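Local coordinates for Non-structural polyprotein (Sindbis virus, PDB 4GUA), which probably processes the alphavirus replicase polyprotein with its nsP2 cysteine protease, here still joined to the macro and zinc-binding domains of nsP3, at residues A[79-84]-A[95-100]; A[144-149]-A[234-239]; A[152-157]-A[271-276]. All coordinates share one frame; numbering follows the deposited sequence.

Contact 1. Residues A[79-84]-A[95-100]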
loop_
_atom_site.group_PDB
_atom_site.type_symbol
_atom_site.label_atom_id
_atom_site.label_comp_id
_atom_site.label_asym_id
_atom_site.label_seq_id
_atom_site.Cartn_x
_atom_site.Cartn_y
_atom_site.Cartn_z
ATOM N N PRO A 79 -28.719 -0.386 -1.104
ATOM C CA PRO A 79 -27.708 -1.066 -0.297
ATOM C C PRO A 79 -27.121 -2.268 -1.017
ATOM O O PRO A 79 -27.812 -2.961 -1.764
ATOM C CB PRO A 79 -28.485 -1.491 0.956
ATOM C CG PRO A 79 -29.879 -1.516 0.543
ATOM C CD PRO A 79 -30.052 -0.460 -0.493
ATOM N N LEU A 80 -25.822 -2.460 -0.847
ATOM C CA LEU A 80 -25.167 -3.668 -1.300
ATOM C C LEU A 80 -24.649 -4.362 -0.063
ATOM O O LEU A 80 -23.672 -3.923 0.542
ATOM C CB LEU A 80 -24.022 -3.343 -2.249
ATOM C CG LEU A 80 -23.327 -4.559 -2.864
ATOM C CD1 LEU A 80 -24.331 -5.453 -3.596
ATOM C CD2 LEU A 80 -22.206 -4.101 -3.797
ATOM N N THR A 81 -25.284 -5.479 0.275
ATOM C CA THR A 81 -25.130 -6.090 1.583
ATOM C C THR A 81 -24.628 -7.522 1.489
ATOM O O THR A 81 -25.222 -8.378 0.810
ATOM C CB THR A 81 -26.466 -6.088 2.345
ATOM O OG1 THR A 81 -26.960 -4.748 2.437
ATOM C CG2 THR A 81 -26.293 -6.664 3.736
ATOM N N TYR A 82 -23.528 -7.763 2.192
ATOM C CA TYR A 82 -22.940 -9.083 2.286
ATOM C C TYR A 82 -23.444 -9.738 3.555
ATOM O O TYR A 82 -23.396 -9.135 4.626
ATOM C CB TYR A 82 -21.422 -8.969 2.352
ATOM C CG TYR A 82 -20.702 -10.295 2.444
ATOM C CD1 TYR A 82 -20.648 -11.163 1.355
ATOM C CD2 TYR A 82 -20.095 -10.693 3.634
ATOM C CE1 TYR A 82 -19.993 -12.379 1.443
ATOM C CE2 TYR A 82 -19.440 -11.912 3.732
ATOM C CZ TYR A 82 -19.391 -12.751 2.633
ATOM O OH TYR A 82 -18.735 -13.960 2.726
ATOM N N HIS A 83 -23.911 -10.975 3.436
ATOM C CA HIS A 83 -24.357 -11.742 4.591
ATOM C C HIS A 83 -23.491 -12.964 4.835
ATOM O O HIS A 83 -23.489 -13.885 4.026
ATOM C CB HIS A 83 -25.805 -12.189 4.418
ATOM C CG HIS A 83 -26.777 -11.058 4.329
ATOM N ND1 HIS A 83 -27.299 -10.443 5.445
ATOM C CD2 HIS A 83 -27.337 -10.443 3.261
ATOM C CE1 HIS A 83 -28.128 -9.486 5.069
ATOM N NE2 HIS A 83 -28.170 -9.466 3.749
ATOM N N PRO A 84 -22.734 -12.971 5.942
ATOM C CA PRO A 84 -21.946 -14.164 6.274
ATOM C C PRO A 84 -22.885 -15.313 6.574
ATOM O O PRO A 84 -24.065 -15.067 6.821
ATOM C CB PRO A 84 -21.184 -13.757 7.544
ATOM C CG PRO A 84 -21.224 -12.273 7.574
ATOM C CD PRO A 84 -22.511 -11.878 6.902
ATOM N N ASP A 95 -27.058 -9.515 -1.359
ATOM C CA ASP A 95 -28.333 -8.981 -1.812
ATOM C C ASP A 95 -28.474 -7.491 -1.514
ATOM O O ASP A 95 -27.533 -6.832 -1.088
ATOM C CB ASP A 95 -29.504 -9.776 -1.224
ATOM C CG ASP A 95 -29.615 -9.642 0.287
ATOM O OD1 ASP A 95 -29.059 -8.681 0.852
ATOM O OD2 ASP A 95 -30.291 -10.492 0.909
ATOM N N ASN A 96 -29.666 -6.975 -1.775
ATOM C CA ASN A 96 -29.985 -5.567 -1.604
ATOM C C ASN A 96 -30.680 -5.211 -0.276
ATOM O O ASN A 96 -31.219 -4.117 -0.128
ATOM C CB ASN A 96 -30.765 -5.071 -2.818
ATOM C CG ASN A 96 -30.002 -5.286 -4.112
ATOM O OD1 ASN A 96 -30.462 -5.987 -5.016
ATOM N ND2 ASN A 96 -28.809 -4.709 -4.191
ATOM N N SER A 97 -30.730 -6.155 0.662
ATOM C CA SER A 97 -31.348 -5.901 1.965
ATOM C C SER A 97 -30.709 -4.686 2.645
ATOM O O SER A 97 -29.602 -4.282 2.294
ATOM C CB SER A 97 -31.222 -7.128 2.873
ATOM O OG SER A 97 -30.044 -7.087 3.660
ATOM N N PRO A 98 -31.429 -4.071 3.596
ATOM C CA PRO A 98 -30.983 -2.870 4.323
ATOM C C PRO A 98 -29.592 -2.966 4.956
ATOM O O PRO A 98 -29.236 -4.005 5.512
ATOM C CB PRO A 98 -32.045 -2.721 5.414
ATOM C CG PRO A 98 -33.270 -3.294 4.797
ATOM C CD PRO A 98 -32.807 -4.448 3.958
ATOM N N GLY A 99 -28.833 -1.874 4.886
ATOM C CA GLY A 99 -27.484 -1.817 5.437
ATOM C C GLY A 99 -26.860 -0.448 5.237
ATOM O O GLY A 99 -27.384 0.365 4.474
ATOM N N THR A 100 -25.756 -0.168 5.924
ATOM C CA THR A 100 -25.161 1.168 5.838
ATOM C C THR A 100 -24.311 1.342 4.583
ATOM O O THR A 100 -23.938 2.461 4.250
ATOM C CB THR A 100 -24.308 1.536 7.073
ATOM O OG1 THR A 100 -23.285 0.557 7.272
ATOM C CG2 THR A 100 -25.165 1.625 8.313
#
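Thr81 and Asp95 pair across two antiparallel backbones: Thr81 N gives to Asp95 O at 3.0 Å, and Asp95 N returns a bond to Thr81 O at 3.1 Å. The Thr81 side chain leaves this ladder on the same face as that of Asp95. Its CB lies 3.6 Å from Ser97 O. From CB, OG1 is set anti to the carbonyl carbon (chi1 -56°) and donates to that same Ser97 O at 2.7 Å, tilted out of the carbonyl plane. The other branch, CG2, lies 3.8 Å from Ser97 OG. In the three-stranded antiparallel sheet of this C9-family protease region, strand 78-83 is central, flanked by 93-95 and 102-103; residues 96-100 carry the chain over the face bearing Thr81 and His83 from one flank to the other. Farther along that face the His83 ring meets Asp95 and Ser97 edge-on. NE2 lies 3.0 Å from Ser97 OG in a hydrogen bond of either direction, and donates weakly to Asp95 OD1. The ring stands at 75° to the carboxylate. OD1 also accepts from Ser97 N, above the carboxylate plane, closing an Asx turn. At the other end Pro79 packs CB and CG against the carbonyl oxygens of Asn96 and Ser97, and Asn96 ND2 gives an almost linear bond (178°) to Pro79 O while also reaching Ala20 O in helix 16-27.

Contact 2. Residues A[144-149]-A[234-239]. With SO4 (sulfate ion), chain F.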
loop_
_atom_site.group_PDB
_atom_site.type_symbol
_atom_site.label_atom_id
_atom_site.label_comp_id
_atom_site.label_asym_id
_atom_site.label_seq_id
_atom_site.Cartn_x
_atom_site.Cartn_y
_atom_site.Cartn_z
ATOM N N ASN A 144 -11.183 0.268 -22.242
ATOM C CA ASN A 144 -11.076 0.865 -20.915
ATOM C C ASN A 144 -10.347 -0.089 -19.962
ATOM O O ASN A 144 -10.833 -0.389 -18.869
ATOM C CB ASN A 144 -12.454 1.236 -20.377
ATOM C CG ASN A 144 -12.982 2.528 -20.974
ATOM O OD1 ASN A 144 -12.325 3.153 -21.803
ATOM N ND2 ASN A 144 -14.185 2.931 -20.558
ATOM N N LEU A 145 -9.174 -0.548 -20.402
ATOM C CA LEU A 145 -8.367 -1.517 -19.666
ATOM C C LEU A 145 -7.678 -0.925 -18.431
ATOM O O LEU A 145 -7.421 -1.635 -17.461
ATOM C CB LEU A 145 -7.336 -2.162 -20.607
ATOM C CG LEU A 145 -7.935 -2.910 -21.812
ATOM C CD1 LEU A 145 -6.872 -3.432 -22.742
ATOM C CD2 LEU A 145 -8.805 -4.061 -21.366
ATOM N N VAL A 146 -7.371 0.363 -18.457
ATOM C CA VAL A 146 -6.802 1.004 -17.279
ATOM C C VAL A 146 -7.683 2.179 -16.878
ATOM O O VAL A 146 -8.088 2.981 -17.723
ATOM C CB VAL A 146 -5.370 1.526 -17.555
ATOM C CG1 VAL A 146 -4.738 2.045 -16.286
ATOM C CG2 VAL A 146 -4.501 0.437 -18.148
ATOM N N PRO A 147 -7.968 2.304 -15.578
ATOM C CA PRO A 147 -8.751 3.449 -15.104
ATOM C C PRO A 147 -7.900 4.709 -15.165
ATOM O O PRO A 147 -6.785 4.693 -14.644
ATOM C CB PRO A 147 -9.069 3.072 -13.659
ATOM C CG PRO A 147 -7.906 2.245 -13.247
ATOM C CD PRO A 147 -7.488 1.467 -14.467
ATOM N N VAL A 148 -8.419 5.794 -15.723
ATOM C CA VAL A 148 -7.573 6.955 -15.977
ATOM C C VAL A 148 -7.352 7.789 -14.717
ATOM O O VAL A 148 -6.418 8.589 -14.650
ATOM C CB VAL A 148 -8.158 7.851 -17.096
ATOM C CG1 VAL A 148 -9.386 8.603 -16.600
ATOM C CG2 VAL A 148 -7.112 8.819 -17.586
ATOM N N ASN A 149 -8.192 7.582 -13.711
ATOM C CA ASN A 149 -8.153 8.413 -12.514
ATOM C C ASN A 149 -7.265 7.860 -11.409
ATOM O O ASN A 149 -7.161 8.466 -10.345
ATOM C CB ASN A 149 -9.563 8.596 -11.961
ATOM C CG ASN A 149 -10.146 7.306 -11.427
ATOM O OD1 ASN A 149 -10.098 6.270 -12.093
ATOM N ND2 ASN A 149 -10.672 7.351 -10.207
ATOM N N ARG A 234 -5.863 -12.045 -20.108
ATOM C CA ARG A 234 -6.740 -11.831 -21.249
ATOM C C ARG A 234 -6.287 -10.667 -22.112
ATOM O O ARG A 234 -5.591 -10.863 -23.107
ATOM C CB ARG A 234 -8.175 -11.572 -20.772
ATOM C CG ARG A 234 -8.791 -12.734 -20.052
ATOM C CD ARG A 234 -9.773 -12.276 -18.982
ATOM N NE ARG A 234 -10.952 -11.622 -19.539
ATOM C CZ ARG A 234 -11.755 -10.807 -18.859
ATOM N NH1 ARG A 234 -11.513 -10.529 -17.584
ATOM N NH2 ARG A 234 -12.805 -10.259 -19.460
ATOM N N ASN A 235 -6.684 -9.458 -21.726
ATOM C CA ASN A 235 -6.365 -8.260 -22.500
ATOM C C ASN A 235 -5.322 -7.306 -21.921
ATOM O O ASN A 235 -4.903 -6.366 -22.585
ATOM C CB ASN A 235 -7.663 -7.514 -22.787
ATOM C CG ASN A 235 -8.655 -8.380 -23.514
ATOM O OD1 ASN A 235 -8.362 -8.888 -24.593
ATOM N ND2 ASN A 235 -9.804 -8.616 -22.903
ATOM N N HIS A 236 -4.885 -7.535 -20.693
ATOM C CA HIS A 236 -4.035 -6.548 -20.052
ATOM C C HIS A 236 -3.609 -6.955 -18.642
ATOM O O HIS A 236 -4.266 -7.776 -17.988
ATOM C CB HIS A 236 -4.789 -5.219 -19.988
ATOM C CG HIS A 236 -3.893 -4.026 -19.907
ATOM N ND1 HIS A 236 -3.256 -3.663 -18.744
ATOM C CD2 HIS A 236 -3.515 -3.121 -20.840
ATOM C CE1 HIS A 236 -2.527 -2.583 -18.956
ATOM N NE2 HIS A 236 -2.667 -2.234 -20.222
ATOM N N HIS A 237 -2.506 -6.361 -18.191
ATOM C CA HIS A 237 -1.939 -6.640 -16.885
ATOM C C HIS A 237 -2.901 -6.184 -15.794
ATOM O O HIS A 237 -3.264 -6.952 -14.912
ATOM C CB HIS A 237 -0.595 -5.931 -16.735
ATOM C CG HIS A 237 0.158 -6.316 -15.500
ATOM N ND1 HIS A 237 1.399 -5.801 -15.187
ATOM C CD2 HIS A 237 -0.154 -7.175 -14.500
ATOM C CE1 HIS A 237 1.817 -6.317 -14.048
ATOM N NE2 HIS A 237 0.895 -7.155 -13.610
ATOM N N PHE A 238 -3.279 -4.915 -15.829
ATOM C CA PHE A 238 -4.318 -4.416 -14.942
ATOM C C PHE A 238 -5.518 -5.356 -14.882
ATOM O O PHE A 238 -6.025 -5.643 -13.795
ATOM C CB PHE A 238 -4.787 -3.027 -15.380
ATOM C CG PHE A 238 -5.623 -2.337 -14.347
ATOM C CD1 PHE A 238 -6.999 -2.530 -14.304
ATOM C CD2 PHE A 238 -5.032 -1.533 -13.386
ATOM C CE1 PHE A 238 -7.775 -1.905 -13.335
ATOM C CE2 PHE A 238 -5.796 -0.907 -12.418
ATOM C CZ PHE A 238 -7.171 -1.096 -12.389
ATOM N N GLN A 239 -5.962 -5.849 -16.036
ATOM C CA GLN A 239 -7.118 -6.740 -16.074
ATOM C C GLN A 239 -6.812 -8.047 -15.372
ATOM O O GLN A 239 -7.683 -8.648 -14.760
ATOM C CB GLN A 239 -7.550 -7.028 -17.509
ATOM C CG GLN A 239 -8.818 -7.859 -17.613
ATOM C CD GLN A 239 -9.439 -7.795 -18.996
ATOM O OE1 GLN A 239 -8.908 -8.358 -19.954
ATOM N NE2 GLN A 239 -10.570 -7.104 -19.108
HETATM S S SO4 F . -10.249 10.661 -8.717
HETATM O O1 SO4 F . -9.231 11.696 -8.887
HETATM O O2 SO4 F . -11.059 10.958 -7.538
HETATM O O3 SO4 F . -11.112 10.635 -9.900
HETATM O O4 SO4 F . -9.592 9.365 -8.534
#
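Gln239 OE1, in a side chain that Leu145 lies against together with Asn235, is gripped twice: the backbone N of Asn235 reaches it at 3.0 Å in its carbonyl plane, and Asn235 ND2 adds a weak bond at 3.1 Å. Both residues belong to the entry into helix 237-257, which follows strand 224-227 in a seven-stranded sheet ordered 3-2-1-4-5-7-6, the order of the S-adenosylmethionine-dependent methyltransferase fold. His236 is the N-cap: its ring takes a weak bond at ND1 from Phe238 N, 3.2 Å away at the ring edge. The other end of the Gln239 amide, NE2, gives to Ala141 O, so the side chain spans from the helix start to the loop that leads into 144-149.

That loop, from the cysteine protease region, lays three apolar residues on the helix start. Leu145 turns its isobutyl group into the turn, with CD1 3.5 Å from Asn235 O and CD2 3.9 Å from Asn235 CB; CB and CD1 also rest beside the His236 ring. Val146 comes to the imidazole with one branch, CG2, 3.7 Å from His236 CE1. Phe238 sends its ring out from the helix with CG anti to the backbone N (chi1 -167°), and the ring meets Pro147 tip to tip. Helix 52-64 packs here too, through Ile61 on both Pro147 and Phe238.

At the far end of the loop, away from helix 237-257, Asn149 ND2 donates to Asp67 OD1 and, at 2.8 Å, to O4 of a sulfate probably from the crystallisation liquor. Pro147 CD sits over one face of the Phe238 ring in a CH-pi contact, 3.5 Å from the centroid and 21° off the normal, offset toward CZ.

Contact 3. Residues A[152-157]-A[271-276]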
loop_
_atom_site.group_PDB
_atom_site.type_symbol
_atom_site.label_atom_id
_atom_site.label_comp_id
_atom_site.label_asym_id
_atom_site.label_seq_id
_atom_site.Cartn_x
_atom_site.Cartn_y
_atom_site.Cartn_z
ATOM N N LEU A 152 -1.183 4.396 -10.170
ATOM C CA LEU A 152 -0.847 2.992 -10.017
ATOM C C LEU A 152 0.290 2.839 -9.026
ATOM O O LEU A 152 1.263 3.577 -9.086
ATOM C CB LEU A 152 -0.460 2.400 -11.370
ATOM C CG LEU A 152 -1.553 2.530 -12.434
ATOM C CD1 LEU A 152 -1.016 2.161 -13.805
ATOM C CD2 LEU A 152 -2.749 1.672 -12.079
ATOM N N PRO A 153 0.165 1.880 -8.101
ATOM C CA PRO A 153 1.199 1.698 -7.080
ATOM C C PRO A 153 2.516 1.210 -7.677
ATOM O O PRO A 153 3.570 1.381 -7.063
ATOM C CB PRO A 153 0.603 0.630 -6.160
ATOM C CG PRO A 153 -0.378 -0.113 -7.001
ATOM C CD PRO A 153 -0.907 0.872 -8.003
ATOM N N HIS A 154 2.458 0.614 -8.864
ATOM C CA HIS A 154 3.655 0.076 -9.501
ATOM C C HIS A 154 3.472 -0.024 -11.015
ATOM O O HIS A 154 2.355 0.056 -11.523
ATOM C CB HIS A 154 4.007 -1.299 -8.916
ATOM C CG HIS A 154 2.988 -2.361 -9.200
ATOM N ND1 HIS A 154 2.831 -2.927 -10.447
ATOM C CD2 HIS A 154 2.077 -2.963 -8.398
ATOM C CE1 HIS A 154 1.868 -3.829 -10.402
ATOM N NE2 HIS A 154 1.395 -3.872 -9.171
ATOM N N ALA A 155 4.581 -0.197 -11.724
ATOM C CA ALA A 155 4.576 -0.297 -13.178
ATOM C C ALA A 155 3.859 -1.552 -13.665
ATOM O O ALA A 155 3.701 -2.518 -12.924
ATOM C CB ALA A 155 6.008 -0.294 -13.693
ATOM N N LEU A 156 3.443 -1.536 -14.927
ATOM C CA LEU A 156 2.845 -2.704 -15.552
ATOM C C LEU A 156 3.740 -3.110 -16.716
ATOM O O LEU A 156 4.594 -2.331 -17.147
ATOM C CB LEU A 156 1.456 -2.371 -16.084
ATOM C CG LEU A 156 0.478 -1.690 -15.134
ATOM C CD1 LEU A 156 -0.847 -1.486 -15.848
ATOM C CD2 LEU A 156 0.289 -2.491 -13.862
ATOM N N VAL A 157 3.565 -4.326 -17.222
ATOM C CA VAL A 157 4.384 -4.797 -18.323
ATOM C C VAL A 157 3.705 -4.333 -19.595
ATOM O O VAL A 157 2.497 -4.499 -19.747
ATOM C CB VAL A 157 4.501 -6.330 -18.337
ATOM C CG1 VAL A 157 4.936 -6.839 -16.972
ATOM C CG2 VAL A 157 3.180 -6.958 -18.734
ATOM N N GLY A 271 0.866 -8.601 -9.013
ATOM C CA GLY A 271 1.039 -7.303 -8.390
ATOM C C GLY A 271 -0.300 -6.957 -7.780
ATOM O O GLY A 271 -1.199 -7.805 -7.769
ATOM N N TYR A 272 -0.442 -5.755 -7.235
ATOM C CA TYR A 272 -1.774 -5.230 -6.975
ATOM C C TYR A 272 -1.967 -3.922 -7.740
ATOM O O TYR A 272 -1.819 -2.836 -7.178
ATOM C CB TYR A 272 -1.876 -4.947 -5.477
ATOM C CG TYR A 272 -0.597 -4.323 -4.932
ATOM C CD1 TYR A 272 0.506 -5.108 -4.613
ATOM C CD2 TYR A 272 -0.485 -2.947 -4.772
ATOM C CE1 TYR A 272 1.674 -4.537 -4.135
ATOM C CE2 TYR A 272 0.673 -2.373 -4.293
ATOM C CZ TYR A 272 1.750 -3.167 -3.976
ATOM O OH TYR A 272 2.904 -2.578 -3.497
ATOM N N ALA A 273 -2.451 -4.005 -8.967
ATOM C CA ALA A 273 -2.561 -2.802 -9.778
ATOM C C ALA A 273 -3.865 -2.083 -9.482
ATOM O O ALA A 273 -3.907 -0.864 -9.359
ATOM C CB ALA A 273 -2.450 -3.137 -11.255
ATOM N N ASP A 274 -4.933 -2.861 -9.382
ATOM C CA ASP A 274 -6.254 -2.318 -9.137
ATOM C C ASP A 274 -6.426 -2.025 -7.651
ATOM O O ASP A 274 -5.739 -2.593 -6.803
ATOM C CB ASP A 274 -7.325 -3.281 -9.644
ATOM C CG ASP A 274 -7.397 -4.550 -8.832
ATOM O OD1 ASP A 274 -6.488 -5.398 -8.966
ATOM O OD2 ASP A 274 -8.371 -4.703 -8.062
ATOM N N ARG A 275 -7.315 -1.089 -7.356
ATOM C CA ARG A 275 -7.582 -0.664 -5.990
ATOM C C ARG A 275 -7.923 -1.848 -5.078
ATOM O O ARG A 275 -7.447 -1.921 -3.943
ATOM C CB ARG A 275 -8.701 0.384 -6.012
ATOM C CG ARG A 275 -9.232 0.839 -4.672
ATOM C CD ARG A 275 -10.629 0.260 -4.438
ATOM N NE ARG A 275 -11.566 1.224 -3.864
ATOM C CZ ARG A 275 -11.493 1.685 -2.621
ATOM N NH1 ARG A 275 -10.512 1.293 -1.820
ATOM N NH2 ARG A 275 -12.391 2.555 -2.183
ATOM N N ASN A 276 -8.728 -2.785 -5.564
ATOM C CA ASN A 276 -9.109 -3.923 -4.729
ATOM C C ASN A 276 -7.932 -4.825 -4.387
ATOM O O ASN A 276 -7.763 -5.213 -3.232
ATOM C CB ASN A 276 -10.256 -4.711 -5.363
ATOM C CG ASN A 276 -11.558 -3.922 -5.373
ATOM O OD1 ASN A 276 -12.205 -3.768 -6.411
ATOM N ND2 ASN A 276 -11.944 -3.413 -4.204
#
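Pro153 and Tyr272 slide past each other in opposite directions, with Pro153 CB 3.5 Å from Tyr272 CE2 and CG beside CD2 and the Tyr272 carbonyl. This is the dense half of the contact. Next to it His154 makes a T-shaped pair with the same phenol: the imidazole presents its CD2 edge over the centre of the Tyr272 ring, centroids 5.4 Å apart and planes at 87°. With CG between the backbone N and the carbonyl carbon (chi1 65°), the His154 ring starts out toward 271-276. The bond from His154 ND1 to Ala155 O (2.7 Å), with the acceptor in the ring plane, holds the rotation of the ring. His154 NE2 lies 3.5 Å from Gly271 CA, where there is no side chain.

The packing thins at the leucines, each of which offers Ala273 a single CD2: Leu156 CD2 lies 3.8 Å from Ala273 CB, and Leu152 CD2 reaches Ala273 O at 3.9 Å. That carbonyl also accepts from Arg150 NE. Past the contact, the partly exposed Arg275 turns away and pairs with Glu545 and Asp279.

The whole is a buried junction between the protease region and the methyltransferase-like sheet. Residues 271-274 lie in the link between strand 263-269 and helix 275-286, N-capped by Asp274; helix 323-333 packs on Tyr272 and His154, with Asn326 bonded to Tyr272 OH, and helix 237-257 lies against Ala273.

Contacts 2 and 3 form one continuous seam between the protease region and the methyltransferase-like sheet. Their centres are about 10 Å apart and their segments alternate, so the run from 144 to 157, with short strand 151-152 within it, meets first the start of helix 237-257 and then that of helix 275-286. His237 ND1 lies 3.3 Å from Val157 N in a weak hydrogen bond, and Phe238 CZ packs 3.5 Å from Asp274 CB. Contact 1 stands apart at the surface, its centre about 29 Å from the others; nearest atoms of contacts 1 and 2 are about 17 Å apart, those of contacts 1 and 3 about 10 Å. The zinc-binding cysteines belong to none of these segments.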